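Local coordinates for putative sugar binding protein (Salmonella enterica subsp. enterica serovar Typhimurium, PDB 3KNZ) that probably binds phosphorylated sugars or related carbohydrate derivatives through paired SIS domains, its exact substrate and activity being unknown, at residues Q33-L38 against V166-L171; M72-A77 against D321-V326. All blocks are in the same frame, centred on the assembly; numbering follows the deposited sequence.

Interaction 1: residues Q33-L38 against V166-L171; sequences QTREDL and VLNLML
Leu-38 and Leu-171 bring the two backbones nearest, their CA atoms 7.5 Å apart. Residues 166-171 are all helical. Residues 33-35 are extended, and Arg-35 takes the N-cap position of the helix that starts at Glu-36. The polar half of the contact is Arg-35 against Asn-168. The arginine chain bends at chi2 and chi3 (-69° and -55°), which swings its guanidinium round toward the second helix. The guanidinium meets the amide end-on, and NH1 and NH2 both donate to one oxygen. Arg-35 NH1 lies 2.9 Å from Asn-168 OD1, nearly in line with the C=O bond. Arg-35 NH2 lies 3.0 Å from the same Asn-168 OD1 and meets a lone pair in the carbonyl plane. The two flat groups are almost coplanar, 18° apart. Asp-37 holds the guanidinium from another edge. Arg-35 NE donates to Asp-37 OD1 at 3.1 Å, and Arg-35 NH2 forms a salt bridge with Asp-37 OD2. These four bonds fix the rotation of the group, and the aspartate probably balances its charge inside the protein. Leu-38 supplies the apolar half. Leu-38 CD1 sits 3.8 Å above the plane of the Arg-35 guanidinium, over its centre. Leu-38 CD1 also packs 3.5 Å from Leu-171 CB. Asn-168 ND2 is satisfied by the carbonyl oxygen of Leu-146. The contact joins the start of helix 36-47 to helix 161-179 of the first SIS domain. Met-30 of helix 15-32 and Pro-149 of a loop pack beside it, while helices 59-76 and 326-339 touch other sides of helix 161-179.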
loop_
_atom_site.group_PDB
_atom_site.type_symbol
_atom_site.label_atom_id
_atom_site.label_comp_id
_atom_site.label_asym_id
_atom_site.label_seq_id
_atom_site.Cartn_x
_atom_site.Cartn_y
_atom_site.Cartn_z
ATOM N N GLN A 33 22.503 -8.345 23.064
ATOM C CA GLN A 33 23.578 -8.451 22.071
ATOM C C GLN A 33 24.169 -7.082 21.745
ATOM O O GLN A 33 23.434 -6.102 21.607
ATOM C CB GLN A 33 23.061 -9.066 20.763
ATOM C CG GLN A 33 22.608 -10.523 20.842
ATOM C CD GLN A 33 22.011 -11.031 19.524
ATOM O OE1 GLN A 33 21.921 -10.297 18.539
ATOM N NE2 GLN A 33 21.602 -12.293 19.508
ATOM N N THR A 34 25.494 -7.013 21.631
ATOM C CA THR A 34 26.153 -5.781 21.212
ATOM C C THR A 34 26.072 -5.798 19.696
ATOM O O THR A 34 26.514 -6.748 19.043
ATOM C CB THR A 34 27.623 -5.714 21.629
ATOM O OG1 THR A 34 28.325 -6.809 21.034
ATOM C CG2 THR A 34 27.759 -5.762 23.153
ATOM N N ARG A 35 25.498 -4.752 19.130
ATOM C CA ARG A 35 25.283 -4.704 17.701
ATOM C C ARG A 35 26.155 -3.638 17.063
ATOM O O ARG A 35 25.681 -2.549 16.749
ATOM C CB ARG A 35 23.803 -4.420 17.451
ATOM C CG ARG A 35 22.868 -5.478 18.033
ATOM C CD ARG A 35 22.992 -6.791 17.281
ATOM N NE ARG A 35 22.763 -6.582 15.851
ATOM C CZ ARG A 35 21.587 -6.691 15.237
ATOM N NH1 ARG A 35 20.494 -7.039 15.906
ATOM N NH2 ARG A 35 21.509 -6.464 13.933
ATOM N N GLU A 36 27.435 -3.950 16.877
ATOM C CA GLU A 36 28.349 -3.001 16.250
ATOM C C GLU A 36 27.856 -2.650 14.853
ATOM O O GLU A 36 28.036 -1.520 14.391
ATOM C CB GLU A 36 29.778 -3.548 16.186
ATOM C CG GLU A 36 30.418 -3.841 17.552
ATOM C CD GLU A 36 30.491 -2.625 18.492
ATOM O OE1 GLU A 36 29.648 -1.706 18.392
ATOM O OE2 GLU A 36 31.389 -2.607 19.362
ATOM N N ASP A 37 27.224 -3.619 14.189
ATOM C CA ASP A 37 26.700 -3.390 12.851
ATOM C C ASP A 37 25.663 -2.274 12.883
ATOM O O ASP A 37 25.713 -1.360 12.057
ATOM C CB ASP A 37 26.134 -4.674 12.232
ATOM C CG ASP A 37 25.073 -5.326 13.089
ATOM O OD1 ASP A 37 25.069 -5.097 14.318
ATOM O OD2 ASP A 37 24.255 -6.091 12.533
ATOM N N LEU A 38 24.744 -2.321 13.843
ATOM C CA LEU A 38 23.747 -1.263 13.966
ATOM C C LEU A 38 24.424 0.073 14.257
ATOM O O LEU A 38 24.053 1.101 13.684
ATOM C CB LEU A 38 22.730 -1.580 15.060
ATOM C CG LEU A 38 21.841 -2.798 14.814
ATOM C CD1 LEU A 38 20.902 -2.988 15.994
ATOM C CD2 LEU A 38 21.059 -2.659 13.519
ATOM N N VAL A 166 11.020 -6.837 13.240
ATOM C CA VAL A 166 10.492 -5.633 13.861
ATOM C C VAL A 166 11.434 -5.188 14.974
ATOM O O VAL A 166 11.703 -4.001 15.116
ATOM C CB VAL A 166 9.062 -5.837 14.424
ATOM C CG1 VAL A 166 8.637 -4.623 15.275
ATOM C CG2 VAL A 166 8.064 -6.103 13.275
ATOM N N LEU A 167 11.949 -6.133 15.755
ATOM C CA LEU A 167 12.874 -5.769 16.830
ATOM C C LEU A 167 14.191 -5.230 16.263
ATOM O O LEU A 167 14.728 -4.236 16.762
ATOM C CB LEU A 167 13.131 -6.950 17.768
ATOM C CG LEU A 167 14.107 -6.646 18.910
ATOM C CD1 LEU A 167 13.672 -5.401 19.676
ATOM C CD2 LEU A 167 14.265 -7.851 19.845
ATOM N N ASN A 168 14.692 -5.881 15.217
ATOM C CA ASN A 168 15.927 -5.461 14.551
ATOM C C ASN A 168 15.809 -3.990 14.129
ATOM O O ASN A 168 16.671 -3.175 14.454
ATOM C CB ASN A 168 16.205 -6.348 13.327
ATOM C CG ASN A 168 17.677 -6.433 12.981
ATOM O OD1 ASN A 168 18.505 -6.727 13.839
ATOM N ND2 ASN A 168 18.005 -6.221 11.712
ATOM N N LEU A 169 14.727 -3.655 13.427
ATOM C CA LEU A 169 14.458 -2.271 12.997
ATOM C C LEU A 169 14.404 -1.281 14.161
ATOM O O LEU A 169 14.887 -0.152 14.049
ATOM C CB LEU A 169 13.132 -2.198 12.237
ATOM C CG LEU A 169 13.104 -2.702 10.798
ATOM C CD1 LEU A 169 11.701 -3.107 10.386
ATOM C CD2 LEU A 169 13.684 -1.654 9.841
HETATM N N MSE A 170 13.794 -1.697 15.269
HETATM C CA MSE A 170 13.676 -0.838 16.457
HETATM C C MSE A 170 15.026 -0.605 17.130
HETATM O O MSE A 170 15.295 0.488 17.645
HETATM C CB MSE A 170 12.669 -1.420 17.453
HETATM C CG MSE A 170 11.220 -1.316 16.989
HETATM SE SE MSE A 170 9.981 -2.065 18.256
HETATM C CE MSE A 170 8.311 -1.447 17.471
ATOM N N LEU A 171 15.880 -1.627 17.129
ATOM C CA LEU A 171 17.217 -1.478 17.701
ATOM C C LEU A 171 18.062 -0.522 16.850
ATOM O O LEU A 171 18.898 0.209 17.378
ATOM C CB LEU A 171 17.910 -2.835 17.856
ATOM C CG LEU A 171 17.244 -3.790 18.853
ATOM C CD1 LEU A 171 18.020 -5.102 18.893
ATOM C CD2 LEU A 171 17.104 -3.168 20.248
#

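Interaction 2: residues M72-A77 against D321-V326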
loop_
_atom_site.group_PDB
_atom_site.type_symbol
_atom_site.label_atom_id
_atom_site.label_comp_id
_atom_site.label_asym_id
_atom_site.label_seq_id
_atom_site.Cartn_x
_atom_site.Cartn_y
_atom_site.Cartn_z
HETATM N N MSE A 72 10.582 4.144 14.532
HETATM C CA MSE A 72 11.782 4.601 13.850
HETATM C C MSE A 72 11.796 6.098 13.600
HETATM O O MSE A 72 12.837 6.738 13.752
HETATM C CB MSE A 72 11.974 3.881 12.528
HETATM C CG MSE A 72 12.237 2.408 12.684
HETATM SE SE MSE A 72 13.595 1.882 11.401
HETATM C CE MSE A 72 15.010 3.063 12.006
ATOM N N GLN A 73 10.655 6.653 13.199
ATOM C CA GLN A 73 10.567 8.089 12.961
ATOM C C GLN A 73 10.968 8.846 14.197
ATOM O O GLN A 73 11.794 9.745 14.146
ATOM C CB GLN A 73 9.142 8.518 12.652
ATOM C CG GLN A 73 8.621 8.174 11.300
ATOM C CD GLN A 73 7.203 8.665 11.131
ATOM O OE1 GLN A 73 6.939 9.562 10.327
ATOM N NE2 GLN A 73 6.288 8.121 11.930
ATOM N N ARG A 74 10.354 8.472 15.308
ATOM C CA ARG A 74 10.571 9.147 16.575
ATOM C C ARG A 74 12.034 9.149 16.998
ATOM O O ARG A 74 12.615 10.208 17.237
ATOM C CB ARG A 74 9.718 8.481 17.658
ATOM C CG ARG A 74 9.689 9.208 18.994
ATOM C CD ARG A 74 8.781 8.473 19.952
ATOM N NE ARG A 74 7.443 8.356 19.391
ATOM C CZ ARG A 74 6.565 7.416 19.723
ATOM N NH1 ARG A 74 6.883 6.473 20.604
ATOM N NH2 ARG A 74 5.368 7.397 19.150
ATOM N N TRP A 75 12.632 7.965 17.052
ATOM C CA TRP A 75 13.995 7.834 17.553
ATOM C C TRP A 75 15.105 8.141 16.557
ATOM O O TRP A 75 16.231 8.419 16.961
ATOM C CB TRP A 75 14.176 6.470 18.210
ATOM C CG TRP A 75 13.346 6.372 19.453
ATOM C CD1 TRP A 75 12.256 5.581 19.658
ATOM C CD2 TRP A 75 13.507 7.149 20.650
ATOM N NE1 TRP A 75 11.748 5.794 20.919
ATOM C CE2 TRP A 75 12.499 6.750 21.545
ATOM C CE3 TRP A 75 14.424 8.127 21.058
ATOM C CZ2 TRP A 75 12.379 7.292 22.817
ATOM C CZ3 TRP A 75 14.301 8.666 22.319
ATOM C CH2 TRP A 75 13.286 8.249 23.183
ATOM N N CYS A 76 14.798 8.098 15.267
ATOM C CA CYS A 76 15.772 8.493 14.251
ATOM C C CYS A 76 15.657 9.995 14.028
ATOM O O CYS A 76 16.599 10.635 13.581
ATOM C CB CYS A 76 15.538 7.753 12.939
ATOM S SG CYS A 76 15.849 5.979 13.035
ATOM N N ALA A 77 14.490 10.549 14.353
ATOM C CA ALA A 77 14.233 11.979 14.197
ATOM C C ALA A 77 14.281 12.361 12.724
ATOM O O ALA A 77 14.638 13.471 12.370
ATOM C CB ALA A 77 15.238 12.787 14.996
ATOM N N ASP A 321 1.784 -1.992 25.814
ATOM C CA ASP A 321 2.765 -0.930 25.669
ATOM C C ASP A 321 2.438 -0.218 24.355
ATOM O O ASP A 321 2.225 -0.882 23.335
ATOM C CB ASP A 321 4.159 -1.543 25.640
ATOM C CG ASP A 321 5.250 -0.512 25.668
ATOM O OD1 ASP A 321 5.348 0.289 24.713
ATOM O OD2 ASP A 321 6.039 -0.536 26.634
ATOM N N GLU A 322 2.376 1.114 24.366
ATOM C CA GLU A 322 2.034 1.837 23.135
ATOM C C GLU A 322 3.033 1.605 22.002
ATOM O O GLU A 322 2.696 1.783 20.838
ATOM C CB GLU A 322 1.840 3.350 23.348
ATOM C CG GLU A 322 3.064 4.132 23.742
ATOM C CD GLU A 322 3.394 3.997 25.208
ATOM O OE1 GLU A 322 2.654 3.284 25.917
ATOM O OE2 GLU A 322 4.387 4.612 25.652
ATOM N N ASP A 323 4.255 1.205 22.323
ATOM C CA ASP A 323 5.243 0.967 21.285
ATOM C C ASP A 323 5.447 -0.525 21.031
ATOM O O ASP A 323 5.581 -0.950 19.884
ATOM C CB ASP A 323 6.585 1.603 21.672
ATOM C CG ASP A 323 6.526 3.127 21.737
ATOM O OD1 ASP A 323 5.991 3.751 20.793
ATOM O OD2 ASP A 323 7.041 3.703 22.722
ATOM N N PHE A 324 5.421 -1.324 22.092
ATOM C CA PHE A 324 5.776 -2.733 21.960
ATOM C C PHE A 324 4.627 -3.731 21.945
ATOM O O PHE A 324 4.859 -4.929 21.787
ATOM C CB PHE A 324 6.805 -3.084 23.033
ATOM C CG PHE A 324 7.900 -2.057 23.152
ATOM C CD1 PHE A 324 8.658 -1.707 22.041
ATOM C CD2 PHE A 324 8.163 -1.431 24.358
ATOM C CE1 PHE A 324 9.664 -0.745 22.132
ATOM C CE2 PHE A 324 9.162 -0.473 24.453
ATOM C CZ PHE A 324 9.917 -0.135 23.337
ATOM N N ALA A 325 3.395 -3.248 22.067
ATOM C CA ALA A 325 2.238 -4.139 22.003
ATOM C C ALA A 325 2.180 -4.852 20.642
ATOM O O ALA A 325 1.481 -5.849 20.478
ATOM C CB ALA A 325 0.958 -3.366 22.252
ATOM N N VAL A 326 2.915 -4.342 19.664
ATOM C CA VAL A 326 2.931 -4.966 18.346
ATOM C C VAL A 326 3.435 -6.418 18.425
ATOM O O VAL A 326 3.030 -7.267 17.629
ATOM C CB VAL A 326 3.762 -4.143 17.330
ATOM C CG1 VAL A 326 3.147 -2.754 17.160
ATOM C CG2 VAL A 326 5.213 -4.049 17.765
HETATM O O HOH W 1 3.771 5.477 20.987
#
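A salt bridge between Arg-74 and Asp-323 makes the direct contact. Arg-74 NH1 donates to Asp-323 OD1 at 2.9 Å, with an N-H...O angle of 140°. The two side chains approach from opposite directions. Their flat groups are turned 51° apart, and a single nitrogen makes the bond. The oxygen is met on its syn side, somewhat out of the carboxylate plane. The arginine reaches across because CG is anti to the backbone N (chi1 -172°) and the chain stays extended until it bends at chi3.

Water 1 adds a second path. It accepts from Arg-74 NH2 at 3.1 Å and donates to Asp-323 OD1 at 2.8 Å.

Side-chain-to-backbone bonds shape the loop at 321-326. Asp-321 OD1 accepts from the N of Asp-323 and from the N of Phe-324, which makes an Asx turn within an Asx motif. This turn leads into helix 326-339 and presents Asp-323 to the end of helix 59-76 of the first SIS domain.

Further ion pairs surround the bridge. Arg-194 of helix 185-215 pairs with both Asp-321 and Asp-323. Arg-74 NE has its own salt bridge to Glu-91 of the second subunit, so this arginine also takes part in the dimer interface.

Packing flanks the charges. Arg-74 CD lies over one face of the Trp-75 ring, offset toward its rim, and Asp-323 CB lies over the centre of the Phe-324 ring, 3.8 Å above it.

Overall arrangement
The chain begins with helix 15-32 and turns into helix 36-47. Interaction 1 closes a loop from there to helix 161-179, spanning the first parallel sheet, 80-83 to 144-145. Interaction 2 starts inside that loop, at the end of helix 59-76. It runs on past the second parallel sheet to the loop before helix 326-339. The two loops therefore cross, and neither nests in the other. Interaction 1 ties the N-terminal helices to the first domain. Interaction 2 ties that domain to the C-terminal part. Their centres are about 14 Å apart, and selenomethionine Met-170 bridges them, packing on Asp-323, Phe-324 and Val-326.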